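Local coordinates for protein sesquisabinene B synthase 2 (Santalum album, PDB 6A2A) that probably cyclises farnesyl diphosphate to sesquisabinene B as a magnesium-dependent plant terpene synthase of the Tpsb subfamily, at residues 137-140 and 141-144; 189-192 and 193-196. One frame throughout, in Å; residues are numbered along the deposited sequence.

Contact 1. Residues 137-140 and 141-144; sequences FVPQ and DVFE
Val138 and Val142 meet through their methyl groups, CG1 of Val138 lying 3.6 Å from CG1 of Val142, with the two side chains crossing at about a right angle. With its CG1 anti to the backbone N (chi1 178°), Val138 presents that methyl to Val142. On Val142, CG1 is anti to the carbonyl carbon, which leaves CG2 turned between N and C and 3.3 Å from Pro139 O. CG1 of Val142 also lies near this oxygen of Pro139, at 3.6 Å, and the same O takes a weak bond from Val142 N at 3.3 Å. CG2 of Val142 further rests over one face of the Phe143 ring, 3.7 Å above its plane and offset toward the rim. With an alanine in place of Val142 both methyls are gone, and Val138 CG1 would probably be left without its partner and the Phe143 face without part of its cover.

One residue further on, Phe143 N bonds to Gln140 O at 3.1 Å with an N-H...O angle of 168°. The same O lies 3.5 Å from CD2 of Phe143, meeting the ring obliquely. OD1 of Asp141 comes within 3.5 Å of Pro139 CB. The Gln140 amide, turned 76° from the Asp141 carboxylate, has its polar atoms engaged by other partners: OE1 accepts from Ile179 N and NE2 bonds to Asp178 OD1, tying the turn to the start of helix 178-192. Phe128 meets the Phe143 ring edge-to-face from helix 121-133. Successive i to i+3 bonds, continued by Glu144 N to Asp141 O, are the signature of a 3-10 helix, here a short turn packed on the helices of the N-terminal terpene synthase domain.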
loop_
_atom_site.group_PDB
_atom_site.type_symbol
_atom_site.label_atom_id
_atom_site.label_comp_id
_atom_site.label_asym_id
_atom_site.label_seq_id
_atom_site.Cartn_x
_atom_site.Cartn_y
_atom_site.Cartn_z
ATOM N N PHE A 137 -22.107 -39.043 -8.578
ATOM C CA PHE A 137 -21.338 -40.211 -8.705
ATOM C C PHE A 137 -21.757 -41.021 -9.944
ATOM O O PHE A 137 -22.945 -41.110 -10.255
ATOM C CB PHE A 137 -21.531 -41.124 -7.496
ATOM C CG PHE A 137 -20.615 -42.304 -7.496
ATOM C CD1 PHE A 137 -19.268 -42.131 -7.221
ATOM C CD2 PHE A 137 -21.051 -43.569 -7.846
ATOM C CE1 PHE A 137 -18.401 -43.206 -7.254
ATOM C CE2 PHE A 137 -20.175 -44.643 -7.868
ATOM C CZ PHE A 137 -18.850 -44.458 -7.569
ATOM N N VAL A 138 -20.761 -41.575 -10.616
ATOM C CA VAL A 138 -20.915 -42.496 -11.730
ATOM C C VAL A 138 -19.903 -43.570 -11.452
ATOM O O VAL A 138 -18.785 -43.223 -11.151
ATOM C CB VAL A 138 -20.658 -41.853 -13.108
ATOM C CG1 VAL A 138 -20.785 -42.882 -14.215
ATOM C CG2 VAL A 138 -21.581 -40.697 -13.384
ATOM N N PRO A 139 -20.286 -44.844 -11.503
ATOM C CA PRO A 139 -19.410 -45.927 -11.207
ATOM C C PRO A 139 -18.391 -46.199 -12.322
ATOM O O PRO A 139 -18.676 -45.927 -13.495
ATOM C CB PRO A 139 -20.300 -47.171 -11.045
ATOM C CG PRO A 139 -21.528 -46.823 -11.791
ATOM C CD PRO A 139 -21.652 -45.325 -11.756
ATOM N N GLN A 140 -17.252 -46.715 -11.955
ATOM C CA GLN A 140 -16.210 -47.050 -12.924
ATOM C C GLN A 140 -16.719 -48.176 -13.841
ATOM O O GLN A 140 -16.192 -48.373 -14.910
ATOM C CB GLN A 140 -14.906 -47.532 -12.309
ATOM C CG GLN A 140 -14.993 -48.823 -11.498
ATOM C CD GLN A 140 -13.674 -49.455 -11.171
ATOM O OE1 GLN A 140 -12.599 -48.997 -11.557
ATOM N NE2 GLN A 140 -13.732 -50.560 -10.447
ATOM N N ASP A 141 -17.699 -48.950 -13.365
ATOM C CA ASP A 141 -18.316 -50.023 -14.164
ATOM C C ASP A 141 -18.872 -49.596 -15.528
ATOM O O ASP A 141 -19.031 -50.450 -16.429
ATOM C CB ASP A 141 -19.471 -50.627 -13.309
ATOM C CG ASP A 141 -18.987 -51.100 -11.923
ATOM O OD1 ASP A 141 -18.641 -50.227 -11.046
ATOM O OD2 ASP A 141 -18.964 -52.336 -11.716
ATOM N N VAL A 142 -19.243 -48.338 -15.683
ATOM C CA VAL A 142 -19.671 -47.825 -16.996
ATOM C C VAL A 142 -18.631 -48.112 -18.089
ATOM O O VAL A 142 -19.028 -48.091 -19.298
ATOM C CB VAL A 142 -20.020 -46.331 -17.003
ATOM C CG1 VAL A 142 -21.153 -45.999 -16.053
ATOM C CG2 VAL A 142 -18.774 -45.462 -16.789
ATOM N N PHE A 143 -17.362 -48.353 -17.751
ATOM C CA PHE A 143 -16.329 -48.574 -18.764
ATOM C C PHE A 143 -16.180 -50.052 -19.069
ATOM O O PHE A 143 -15.470 -50.363 -20.013
ATOM C CB PHE A 143 -14.979 -47.958 -18.378
ATOM C CG PHE A 143 -15.055 -46.468 -18.300
ATOM C CD1 PHE A 143 -15.163 -45.688 -19.446
ATOM C CD2 PHE A 143 -15.048 -45.831 -17.071
ATOM C CE1 PHE A 143 -15.257 -44.316 -19.359
ATOM C CE2 PHE A 143 -15.169 -44.467 -16.991
ATOM C CZ PHE A 143 -15.272 -43.705 -18.132
ATOM N N GLU A 144 -16.904 -50.958 -18.354
ATOM C CA GLU A 144 -16.579 -52.407 -18.454
ATOM C C GLU A 144 -16.823 -52.912 -19.890
ATOM O O GLU A 144 -16.122 -53.785 -20.353
ATOM C CB GLU A 144 -17.423 -53.234 -17.477
ATOM C CG GLU A 144 -17.178 -54.732 -17.594
ATOM C CD GLU A 144 -15.815 -55.176 -17.081
ATOM O OE1 GLU A 144 -15.140 -55.990 -17.771
ATOM O OE2 GLU A 144 -15.415 -54.701 -15.978
#

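Contact 2. Residues 189-192 and 193-196; sequences SKLK and SIEG
Ser189 receives the chain as it comes round the end of the helix: its O accepts a bond from Ser193 N at 3.1 Å, with an N-H...O angle of 141°. Water 1 links the two serine hydroxyls, sitting 2.5 Å from Ser193 OG and 3.2 Å from Ser189 OG. The torsion of Ser193 puts its OG beside its own backbone N (chi1 -66°), turned back along the helix, where this water can bridge the pair.

Lys190 offers its O to the same Ser193 N, but that bond is weak. The CB of Ser193 also stands near Lys190 O, while the amine of this lysine reaches away to Asn154 OD1.

Leu191 O accepts from Ile194 N, although the position of that nitrogen is less certain. Here helix 178-192 of the N-terminal terpene synthase domain runs out: the i to i+4 bond at Ser193 gives way to i to i+3 bonds at its C-terminal end, and Ser193 is the first residue to leave helical backbone angles. With its CG1 between the backbone N and the carbonyl carbon (chi1 68°), Ile194 brings that atom to 3.0 Å from Leu191 O. Side chain to side chain the pair is looser, CD2 of Leu191 to CD1 of Ile194 at 4.5 Å, and both lean on helix 160-170, Leu191 on Leu163 and Tyr167, Ile194 on Val160.

Lys192 O takes bonds from Glu195 N at 3.3 Å and from water 3 at 2.7 Å, and a weak one from water 2. Water 3 also donates to Glu195 O, and water 2 to Glu195 OE1, while OE2 of Glu195 makes a weak bond to Ser208 OG. Lys192 NZ stays 5.0 Å from Glu195 OE1, beyond direct contact, so any attraction between these opposite charges is probably modest.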
loop_
_atom_site.group_PDB
_atom_site.type_symbol
_atom_site.label_atom_id
_atom_site.label_comp_id
_atom_site.label_asym_id
_atom_site.label_seq_id
_atom_site.Cartn_x
_atom_site.Cartn_y
_atom_site.Cartn_z
ATOM N N SER A 189 -1.092 -44.887 -23.638
ATOM C CA SER A 189 -0.255 -45.638 -24.543
ATOM C C SER A 189 -0.734 -45.437 -25.986
ATOM O O SER A 189 0.063 -45.171 -26.891
ATOM C CB SER A 189 -0.251 -47.127 -24.182
ATOM O OG SER A 189 0.453 -47.846 -25.199
ATOM N N LYS A 190 -2.018 -45.608 -26.192
ATOM C CA LYS A 190 -2.610 -45.468 -27.560
ATOM C C LYS A 190 -2.442 -44.043 -28.077
ATOM O O LYS A 190 -2.068 -43.848 -29.273
ATOM C CB LYS A 190 -4.099 -45.816 -27.578
ATOM C CG LYS A 190 -4.425 -47.280 -27.361
ATOM C CD LYS A 190 -3.458 -48.188 -28.043
ATOM C CE LYS A 190 -3.792 -49.646 -27.939
ATOM N NZ LYS A 190 -2.684 -50.459 -28.498
ATOM N N LEU A 191 -2.671 -43.043 -27.230
ATOM C CA LEU A 191 -2.498 -41.643 -27.714
ATOM C C LEU A 191 -1.019 -41.374 -27.990
ATOM O O LEU A 191 -0.682 -40.693 -29.006
ATOM C CB LEU A 191 -3.069 -40.635 -26.707
ATOM C CG LEU A 191 -4.577 -40.663 -26.502
ATOM C CD1 LEU A 191 -4.948 -39.809 -25.297
ATOM C CD2 LEU A 191 -5.351 -40.193 -27.735
ATOM N N LYS A 192 -0.118 -41.854 -27.131
ATOM C CA LYS A 192 1.294 -41.631 -27.362
ATOM C C LYS A 192 1.721 -42.232 -28.695
ATOM O O LYS A 192 2.590 -41.622 -29.348
ATOM C CB LYS A 192 2.193 -42.207 -26.268
ATOM C CG LYS A 192 2.334 -41.353 -25.031
ATOM C CD LYS A 192 3.449 -41.839 -24.138
ATOM C CE LYS A 192 3.401 -41.291 -22.725
ATOM N NZ LYS A 192 2.938 -39.882 -22.672
ATOM N N SER A 193 1.115 -43.337 -29.130
ATOM C CA SER A 193 1.497 -43.986 -30.418
ATOM C C SER A 193 1.077 -43.112 -31.604
ATOM O O SER A 193 1.140 -43.600 -32.753
ATOM C CB SER A 193 0.865 -45.332 -30.579
ATOM O OG SER A 193 1.361 -46.226 -29.609
ATOM N N ILE A 194 0.596 -41.887 -31.335
ATOM C CA ILE A 194 0.179 -40.950 -32.412
ATOM C C ILE A 194 0.498 -39.486 -32.079
ATOM O O ILE A 194 0.268 -38.643 -32.898
ATOM C CB ILE A 194 -1.298 -41.153 -32.740
ATOM C CG1 ILE A 194 -2.208 -40.719 -31.583
ATOM C CG2 ILE A 194 -1.582 -42.581 -33.142
ATOM C CD1 ILE A 194 -3.687 -40.804 -31.867
ATOM N N GLU A 195 1.056 -39.164 -30.906
ATOM C CA GLU A 195 1.278 -37.782 -30.510
ATOM C C GLU A 195 2.176 -37.184 -31.600
ATOM O O GLU A 195 3.128 -37.856 -32.062
ATOM C CB GLU A 195 1.970 -37.676 -29.142
ATOM C CG GLU A 195 2.104 -36.261 -28.606
ATOM C CD GLU A 195 2.886 -36.125 -27.289
ATOM O OE1 GLU A 195 3.491 -37.131 -26.822
ATOM O OE2 GLU A 195 2.859 -35.017 -26.690
ATOM N N GLY A 196 1.846 -35.981 -32.055
ATOM C CA GLY A 196 2.737 -35.275 -32.980
ATOM C C GLY A 196 2.497 -35.689 -34.430
ATOM O O GLY A 196 2.937 -34.953 -35.349
HETATM O O HOH W 1 0.335 -48.101 -28.360
HETATM O O HOH W 2 5.029 -39.901 -27.629
HETATM O O HOH W 3 4.373 -40.655 -31.057
#

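Helix 178-192 connects the two contacts. Contact 1 is tied to its beginning, and contact 2 is the chain leaving its other end, so the sites lie in series and do not touch: their centres are 25 Å apart and their nearest atoms about 13 Å. All four segments fall within the N-terminal domain range, and the centres of contacts 1 and 2 stand 27 Å and 26 Å from the centre of the chain. Both are remote from Asp316, Asp320, Glu394 and Asn460 in the later part of the chain, residues seen to bind magnesium in this protein, though no metal is bound to the chain here, and are structural packing rather than parts of the metal site.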